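Local structure of putative acid phosphatase WZB (Escherichia coli, 2WMY) at residues Ile24-Leu29 against Lys36-Ala41; Asn62-Lys67 against Ser132-Leu137. The protein probably removes phosphate from phosphorylated tyrosines of proteins, as a low molecular weight protein tyrosine phosphatase. The protein carries 1 engineered substitution. All blocks are in the same frame, centred on the assembly; numbering follows the deposited sequence.

Contact 1: residues Ile24-Leu29 against Lys36-Ala41; sequences IGERLL and KKINSA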
ATOM      1  N   ILE A  24      -2.060   3.072   4.674  1.00 20.50           N
ATOM      2  CA  ILE A  24      -1.185   4.219   4.862  1.00 21.65           C
ATOM      3  C   ILE A  24      -0.580   4.670   3.528  1.00 17.23           C
ATOM      4  O   ILE A  24      -0.561   5.855   3.214  1.00 21.08           O
ATOM      5  CB  ILE A  24      -0.096   3.905   5.899  1.00 17.21           C
ATOM      6  CG1 ILE A  24      -0.725   3.862   7.296  1.00 16.06           C
ATOM      7  CG2 ILE A  24       1.019   4.933   5.827  1.00 10.85           C
ATOM      8  CD1 ILE A  24       0.239   3.419   8.398  1.00 21.38           C
ATOM      9  N   GLY A  25      -0.118   3.711   2.732  1.00 17.84           N
ATOM     10  CA  GLY A  25       0.407   4.004   1.408  1.00 20.74           C
ATOM     11  C   GLY A  25      -0.643   4.646   0.521  1.00 19.71           C
ATOM     12  O   GLY A  25      -0.358   5.602  -0.196  1.00 19.23           O
ATOM     13  N   GLU A  26      -1.866   4.124   0.579  1.00 20.45           N
ATOM     14  CA  GLU A  26      -2.978   4.672  -0.195  1.00 20.21           C
ATOM     15  C   GLU A  26      -3.207   6.141   0.120  1.00 19.84           C
ATOM     16  O   GLU A  26      -3.302   6.969  -0.788  1.00 20.46           O
ATOM     17  CB  GLU A  26      -4.254   3.881   0.079  1.00 19.14           C
ATOM     18  CG  GLU A  26      -5.546   4.577  -0.293  1.00 21.74           C
ATOM     19  CD  GLU A  26      -6.771   3.859   0.284  1.00 32.30           C
ATOM     20  OE1 GLU A  26      -7.004   2.681  -0.075  1.00 25.16           O
ATOM     21  OE2 GLU A  26      -7.493   4.467   1.104  1.00 37.20           O
ATOM     22  N   ARG A  27      -3.296   6.461   1.409  1.00 20.25           N
ATOM     23  CA  ARG A  27      -3.649   7.814   1.832  1.00 24.22           C
ATOM     24  C   ARG A  27      -2.514   8.804   1.563  1.00 22.99           C
ATOM     25  O   ARG A  27      -2.757   9.963   1.220  1.00 23.74           O
ATOM     26  CB  ARG A  27      -4.065   7.839   3.314  1.00 19.12           C
ATOM     27  CG  ARG A  27      -5.285   6.978   3.639  1.00 20.88           C
ATOM     28  CD  ARG A  27      -6.538   7.469   2.928  1.00 19.07           C
ATOM     29  NE  ARG A  27      -7.608   6.475   2.973  1.00 25.82           N
ATOM     30  CZ  ARG A  27      -8.679   6.556   3.761  1.00 29.01           C
ATOM     31  NH1 ARG A  27      -8.841   7.597   4.566  1.00 27.44           N
ATOM     32  NH2 ARG A  27      -9.594   5.592   3.742  1.00 22.78           N
ATOM     33  N   LEU A  28      -1.275   8.345   1.721  1.00 15.87           N
ATOM     34  CA  LEU A  28      -0.122   9.173   1.387  1.00 22.82           C
ATOM     35  C   LEU A  28      -0.156   9.541  -0.100  1.00 25.27           C
ATOM     36  O   LEU A  28      -0.011  10.713  -0.468  1.00 22.34           O
ATOM     37  CB  LEU A  28       1.187   8.457   1.755  1.00 24.10           C
ATOM     38  CG  LEU A  28       1.504   8.333   3.255  1.00 21.56           C
ATOM     39  CD1 LEU A  28       2.656   7.356   3.501  1.00 17.04           C
ATOM     40  CD2 LEU A  28       1.811   9.702   3.868  1.00 23.97           C
ATOM     41  N   LEU A  29      -0.367   8.545  -0.955  1.00 24.23           N
ATOM     42  CA  LEU A  29      -0.377   8.791  -2.395  1.00 23.01           C
ATOM     43  C   LEU A  29      -1.530   9.695  -2.829  1.00 29.73           C
ATOM     44  O   LEU A  29      -1.356  10.525  -3.720  1.00 33.88           O
ATOM     45  CB  LEU A  29      -0.390   7.480  -3.188  1.00 27.51           C
ATOM     46  CG  LEU A  29       0.924   6.695  -3.233  1.00 20.09           C
ATOM     47  CD1 LEU A  29       0.723   5.331  -3.882  1.00 21.64           C
ATOM     48  CD2 LEU A  29       1.986   7.486  -3.962  1.00 21.46           C
ATOM     49  N   LYS A  36      -5.971  11.137  -9.068  1.00 42.64           N
ATOM     50  CA  LYS A  36      -5.954   9.731  -9.463  1.00 40.68           C
ATOM     51  C   LYS A  36      -6.869   8.865  -8.602  1.00 34.81           C
ATOM     52  O   LYS A  36      -7.114   9.177  -7.440  1.00 35.21           O
ATOM     53  CB  LYS A  36      -4.528   9.176  -9.413  1.00 39.47           C
ATOM     54  CG  LYS A  36      -3.535   9.930 -10.272  1.00 39.12           C
ATOM     55  CD  LYS A  36      -2.226   9.169 -10.369  1.00 49.16           C
ATOM     56  CE  LYS A  36      -1.131  10.022 -10.995  1.00 58.47           C
ATOM     57  NZ  LYS A  36      -1.571  10.674 -12.263  1.00 63.02           N
ATOM     58  N   LYS A  37      -7.362   7.772  -9.179  1.00 29.86           N
ATOM     59  CA  LYS A  37      -8.086   6.762  -8.413  1.00 34.63           C
ATOM     60  C   LYS A  37      -7.094   5.862  -7.678  1.00 34.62           C
ATOM     61  O   LYS A  37      -6.404   5.047  -8.295  1.00 36.84           O
ATOM     62  CB  LYS A  37      -8.984   5.920  -9.323  1.00 33.23           C
ATOM     63  CG  LYS A  37      -9.876   4.940  -8.570  1.00 38.95           C
ATOM     64  CD  LYS A  37     -10.752   4.113  -9.515  1.00 40.64           C
ATOM     65  CE  LYS A  37      -9.907   3.239 -10.435  1.00 37.79           C
ATOM     66  NZ  LYS A  37     -10.717   2.163 -11.070  1.00 42.12           N
ATOM     67  N   ILE A  38      -7.014   6.021  -6.361  1.00 30.87           N
ATOM     68  CA  ILE A  38      -6.044   5.269  -5.565  1.00 20.16           C
ATOM     69  C   ILE A  38      -6.715   4.469  -4.462  1.00 27.55           C
ATOM     70  O   ILE A  38      -7.327   5.036  -3.558  1.00 32.98           O
ATOM     71  CB  ILE A  38      -4.964   6.187  -4.974  1.00 19.35           C
ATOM     72  CG1 ILE A  38      -4.196   6.875  -6.107  1.00 25.25           C
ATOM     73  CG2 ILE A  38      -4.004   5.393  -4.097  1.00 20.83           C
ATOM     74  CD1 ILE A  38      -3.192   7.890  -5.647  1.00 25.14           C
ATOM     75  N   ASN A  39      -6.603   3.144  -4.551  1.00 29.36           N
ATOM     76  CA  ASN A  39      -7.178   2.249  -3.551  1.00 23.31           C
ATOM     77  C   ASN A  39      -6.196   1.170  -3.106  1.00 19.98           C
ATOM     78  O   ASN A  39      -5.046   1.156  -3.537  1.00 15.95           O
ATOM     79  CB  ASN A  39      -8.482   1.641  -4.070  1.00 26.82           C
ATOM     80  CG  ASN A  39      -9.616   2.659  -4.111  1.00 32.45           C
ATOM     81  OD1 ASN A  39     -10.021   3.190  -3.075  1.00 36.70           O
ATOM     82  ND2 ASN A  39     -10.122   2.946  -5.310  1.00 22.44           N
ATOM     83  N   SER A  40      -6.647   0.272  -2.237  1.00 13.98           N
ATOM     84  CA  SER A  40      -5.744  -0.672  -1.600  1.00 17.40           C
ATOM     85  C   SER A  40      -6.433  -1.983  -1.260  1.00 18.59           C
ATOM     86  O   SER A  40      -7.648  -2.028  -1.080  1.00 25.10           O
ATOM     87  CB  SER A  40      -5.170  -0.059  -0.324  1.00 25.23           C
ATOM     88  OG  SER A  40      -6.199   0.177   0.616  1.00 24.25           O
ATOM     89  N   ALA A  41      -5.644  -3.045  -1.153  1.00 18.04           N
ATOM     90  CA  ALA A  41      -6.174  -4.372  -0.828  1.00 19.06           C
ATOM     91  C   ALA A  41      -5.056  -5.272  -0.312  1.00 16.80           C
ATOM     92  O   ALA A  41      -3.884  -4.892  -0.319  1.00 14.97           O
ATOM     93  CB  ALA A  41      -6.845  -4.996  -2.040  1.00 13.52           C
TER
HETATM   94  O   HOH W   1      -9.233   1.393  -0.713  1.00 45.98           O
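In the beta-alpha-beta unit of strand 10-15, helix 21-32 and strand 37-42, Glu26 and Leu29 on the helix pack against Ile38 and Ser40 on the returning strand. The two short segments run nearly antiparallel (172°), as expected of a helix followed by the strand that comes back beside it. Ser40 OG donates to Glu26 OE1 over 2.7 Å, dropping onto that oxygen from above the carboxylate plane, 42° out of it. With chi1 at 64°, the serine oxygen sits between its own backbone N and carbonyl carbon, which swings it onto the carboxylate; it is also hydrogen-bonded to Asn18 ND2. Ser40 N points poorly at OE1 and gives its hydrogen instead to a water, 3.2 Å from Ser40 N to the water oxygen. That water lies 2.7 Å from Glu26 OE1 and also close to Asn39 OD1, bridging helix and strand; Asn39 ND2 is hydrogen-bonded to Tyr82 OH. The second oxygen, Glu26 OE2, turns to its neighbour in sequence: Arg27 NE meets it at 2.7 Å in a nearly straight salt bridge, in the guanidinium plane and on the lone pair facing away from OE1. The Ile38 and Glu26 side chains run alongside one another, pointing opposite ways, with Ile38 CG2 3.7 Å from the carbonyl oxygen Glu26 O. The apolar pair is Ile38 CD1 on Leu29 CB, at 3.8 Å. With an alanine at Glu26, the Ser40 hydroxyl would probably lose its carboxylate acceptor and Arg27 NE its charge mate. Asn18 lies in the P-loop between Cys15, the predicted nucleophile, and Arg21, also predicted to be an active-site residue; the Ser40-Asn18 bond is consistent with second-shell support of that loop, as in low molecular weight tyrosine phosphatases.

Contact 2: residues Asn62-Lys67 against Ser132-Leu137; sequences NGLCLK and SVYQLL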
ATOM      1  N   ASN A  62       1.344  11.743  12.626  1.00 30.74           N
ATOM      2  CA  ASN A  62       1.954  12.439  11.492  1.00 30.90           C
ATOM      3  C   ASN A  62       0.962  13.249  10.641  1.00 34.91           C
ATOM      4  O   ASN A  62       1.279  13.655   9.525  1.00 33.61           O
ATOM      5  CB  ASN A  62       2.721  11.455  10.601  1.00 27.66           C
ATOM      6  CG  ASN A  62       4.032  10.990  11.226  1.00 30.50           C
ATOM      7  OD1 ASN A  62       5.097  11.558  10.970  1.00 33.96           O
ATOM      8  ND2 ASN A  62       3.958   9.958  12.050  1.00 23.38           N
ATOM      9  N   GLY A  63      -0.238  13.471  11.167  1.00 33.43           N
ATOM     10  CA  GLY A  63      -1.215  14.312  10.497  1.00 34.80           C
ATOM     11  C   GLY A  63      -1.906  13.643   9.325  1.00 38.35           C
ATOM     12  O   GLY A  63      -2.486  14.316   8.470  1.00 32.93           O
ATOM     13  N   LEU A  64      -1.849  12.314   9.290  1.00 28.06           N
ATOM     14  CA  LEU A  64      -2.465  11.555   8.205  1.00 27.17           C
ATOM     15  C   LEU A  64      -3.737  10.854   8.675  1.00 28.72           C
ATOM     16  O   LEU A  64      -3.751  10.225   9.731  1.00 29.60           O
ATOM     17  CB  LEU A  64      -1.479  10.531   7.632  1.00 21.33           C
ATOM     18  CG  LEU A  64      -2.026   9.746   6.436  1.00 26.54           C
ATOM     19  CD1 LEU A  64      -2.304  10.675   5.228  1.00 23.12           C
ATOM     20  CD2 LEU A  64      -1.101   8.592   6.057  1.00 19.11           C
ATOM     21  N   CYS A  65      -4.799  10.949   7.877  1.00 27.69           N
ATOM     22  CA  CYS A  65      -6.096  10.378   8.249  1.00 25.00           C
ATOM     23  C   CYS A  65      -6.391   9.057   7.534  1.00 30.28           C
ATOM     24  O   CYS A  65      -6.383   8.986   6.301  1.00 29.27           O
ATOM     25  CB  CYS A  65      -7.226  11.384   7.991  1.00 26.69           C
ATOM     26  SG  CYS A  65      -8.917  10.760   8.339  1.00 46.76           S
ATOM     27  N   LEU A  66      -6.658   8.021   8.324  1.00 32.55           N
ATOM     28  CA  LEU A  66      -6.992   6.694   7.807  1.00 29.72           C
ATOM     29  C   LEU A  66      -8.486   6.400   7.903  1.00 33.45           C
ATOM     30  O   LEU A  66      -8.933   5.283   7.646  1.00 36.30           O
ATOM     31  CB  LEU A  66      -6.213   5.625   8.573  1.00 31.09           C
ATOM     32  CG  LEU A  66      -4.932   5.078   7.939  1.00 34.63           C
ATOM     33  CD1 LEU A  66      -4.112   6.166   7.266  1.00 28.78           C
ATOM     34  CD2 LEU A  66      -4.110   4.317   8.976  1.00 28.39           C
ATOM     35  N   LYS A  67      -9.267   7.405   8.262  1.00 36.37           N
ATOM     36  CA  LYS A  67     -10.665   7.159   8.578  1.00 44.24           C
ATOM     37  C   LYS A  67     -11.479   6.733   7.362  1.00 43.07           C
ATOM     38  O   LYS A  67     -11.247   7.195   6.248  1.00 48.30           O
ATOM     39  CB  LYS A  67     -11.284   8.365   9.289  1.00 50.54           C
ATOM     40  CG  LYS A  67     -10.766   8.545  10.711  1.00 51.71           C
ATOM     41  CD  LYS A  67     -11.273   9.830  11.347  1.00 53.16           C
ATOM     42  CE  LYS A  67     -10.965   9.854  12.831  1.00 53.28           C
ATOM     43  NZ  LYS A  67     -11.882  10.762  13.573  1.00 59.83           N
ATOM     44  N   SER A 132       8.843   3.650  12.050  1.00 18.09           N
ATOM     45  CA  SER A 132       9.819   3.295  11.041  1.00 18.31           C
ATOM     46  C   SER A 132       9.133   2.952   9.716  1.00 26.05           C
ATOM     47  O   SER A 132       9.476   3.500   8.676  1.00 21.87           O
ATOM     48  CB  SER A 132      10.686   2.137  11.549  1.00 27.99           C
ATOM     49  OG  SER A 132      11.507   1.621  10.521  1.00 44.04           O
ATOM     50  N   VAL A 133       8.140   2.072   9.758  1.00 29.83           N
ATOM     51  CA  VAL A 133       7.384   1.743   8.554  1.00 23.34           C
ATOM     52  C   VAL A 133       6.688   2.967   7.945  1.00 21.58           C
ATOM     53  O   VAL A 133       6.680   3.135   6.725  1.00 19.42           O
ATOM     54  CB  VAL A 133       6.372   0.608   8.805  1.00 28.08           C
ATOM     55  CG1 VAL A 133       5.509   0.373   7.569  1.00 23.27           C
ATOM     56  CG2 VAL A 133       7.109  -0.666   9.185  1.00 30.47           C
ATOM     57  N   TYR A 134       6.121   3.827   8.789  1.00 21.34           N
ATOM     58  CA  TYR A 134       5.508   5.057   8.295  1.00 22.49           C
ATOM     59  C   TYR A 134       6.490   5.904   7.486  1.00 24.14           C
ATOM     60  O   TYR A 134       6.167   6.380   6.388  1.00 21.45           O
ATOM     61  CB  TYR A 134       4.939   5.913   9.431  1.00 23.66           C
ATOM     62  CG  TYR A 134       4.195   7.120   8.901  1.00 22.99           C
ATOM     63  CD1 TYR A 134       2.842   7.042   8.594  1.00 21.03           C
ATOM     64  CD2 TYR A 134       4.854   8.318   8.655  1.00 18.48           C
ATOM     65  CE1 TYR A 134       2.150   8.138   8.092  1.00 21.61           C
ATOM     66  CE2 TYR A 134       4.175   9.416   8.154  1.00 21.92           C
ATOM     67  CZ  TYR A 134       2.819   9.318   7.872  1.00 26.77           C
ATOM     68  OH  TYR A 134       2.128  10.398   7.370  1.00 27.95           O
ATOM     69  N   GLN A 135       7.681   6.112   8.041  1.00 22.88           N
ATOM     70  CA  GLN A 135       8.685   6.917   7.358  1.00 23.50           C
ATOM     71  C   GLN A 135       9.059   6.310   6.007  1.00 11.93           C
ATOM     72  O   GLN A 135       9.179   7.018   5.016  1.00 21.41           O
ATOM     73  CB  GLN A 135       9.935   7.109   8.219  1.00 24.77           C
ATOM     74  CG  GLN A 135      11.027   7.890   7.487  1.00 33.46           C
ATOM     75  CD  GLN A 135      12.307   8.015   8.286  1.00 35.02           C
ATOM     76  OE1 GLN A 135      12.290   8.410   9.453  1.00 42.51           O
ATOM     77  NE2 GLN A 135      13.426   7.681   7.662  1.00 26.01           N
ATOM     78  N   LEU A 136       9.237   4.996   5.973  1.00 18.96           N
ATOM     79  CA  LEU A 136       9.555   4.314   4.727  1.00 19.08           C
ATOM     80  C   LEU A 136       8.448   4.491   3.689  1.00 24.98           C
ATOM     81  O   LEU A 136       8.723   4.751   2.523  1.00 20.25           O
ATOM     82  CB  LEU A 136       9.807   2.834   4.980  1.00 17.37           C
ATOM     83  CG  LEU A 136      11.118   2.444   5.661  1.00 26.97           C
ATOM     84  CD1 LEU A 136      11.090   0.960   6.000  1.00 29.02           C
ATOM     85  CD2 LEU A 136      12.342   2.790   4.791  1.00 18.26           C
ATOM     86  N   LEU A 137       7.197   4.336   4.115  1.00 29.99           N
ATOM     87  CA  LEU A 137       6.064   4.512   3.213  1.00 23.23           C
ATOM     88  C   LEU A 137       6.000   5.943   2.698  1.00 21.54           C
ATOM     89  O   LEU A 137       5.651   6.195   1.542  1.00 20.82           O
ATOM     90  CB  LEU A 137       4.754   4.141   3.914  1.00 24.30           C
ATOM     91  CG  LEU A 137       4.457   2.638   3.982  1.00 27.35           C
ATOM     92  CD1 LEU A 137       3.170   2.374   4.734  1.00 33.42           C
ATOM     93  CD2 LEU A 137       4.375   2.042   2.585  1.00 22.88           C
TER
HETATM   94  O   HOH W   2       3.197  12.922   6.760  1.00 35.76           O
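Tyr134 OH, at the far end of a ring sent out from helix 127-147, is hydrogen-bonded to a water 2.8 Å away that lies in the ring plane, and the same water makes a weak bond to Asn62 O. Carbon hems in the hydroxyl: Asn62 CB approaches Tyr134 OH to 3.5 Å, and Leu64 CB is almost as near. Over one face of the ring lies the Asn62 side-chain amide, stacked with its plane 21° from that of the ring and displaced toward the rim. The closest part of this stack is Asn62 CG over Tyr134 CE2, at 3.5 Å. A hydrogen bond from Asn62 ND2 back to Val58 O in helix 53-61 helps hold the amide's rotation. Leu64 takes the edge instead, its CD2 near the ring plane and 3.9 Å from Tyr134 CE1. The tyrosine reaches this place with CG anti to its backbone N (chi1 -175°), and there this side chain of helix 127-147 also packs on Leu28 of helix 21-32 and Val58 of helix 53-61. Asn62 and Leu64 flank Gly63, which at positive phi is the C-prime residue where helix 53-61 ends: Gly63 N bonds to Glu60 O and Leu64 N to Ala59 O, the pairing that defines a Schellman motif.

In the fold
Both contacts are buried, but contact 1 lies deeper, its centre about 6 Å from that of the chain, against about 11 Å for the centre of contact 2. Contact 1 works inside one beta-alpha-beta unit, near the predicted active site, and relies on a carboxylate with charged and hydroxyl partners. Contact 2 ties residues far apart in sequence, the end of helix 53-61 and helix 127-147, mainly through an aromatic ring with a single water at its hydroxyl. Helix 21-32 joins them: while one side faces the strand, Arg27 NH1 probably hydrogen-bonds Lys67 O, and Ile24 CG2 packs 3.5 Å from Leu137 CD1.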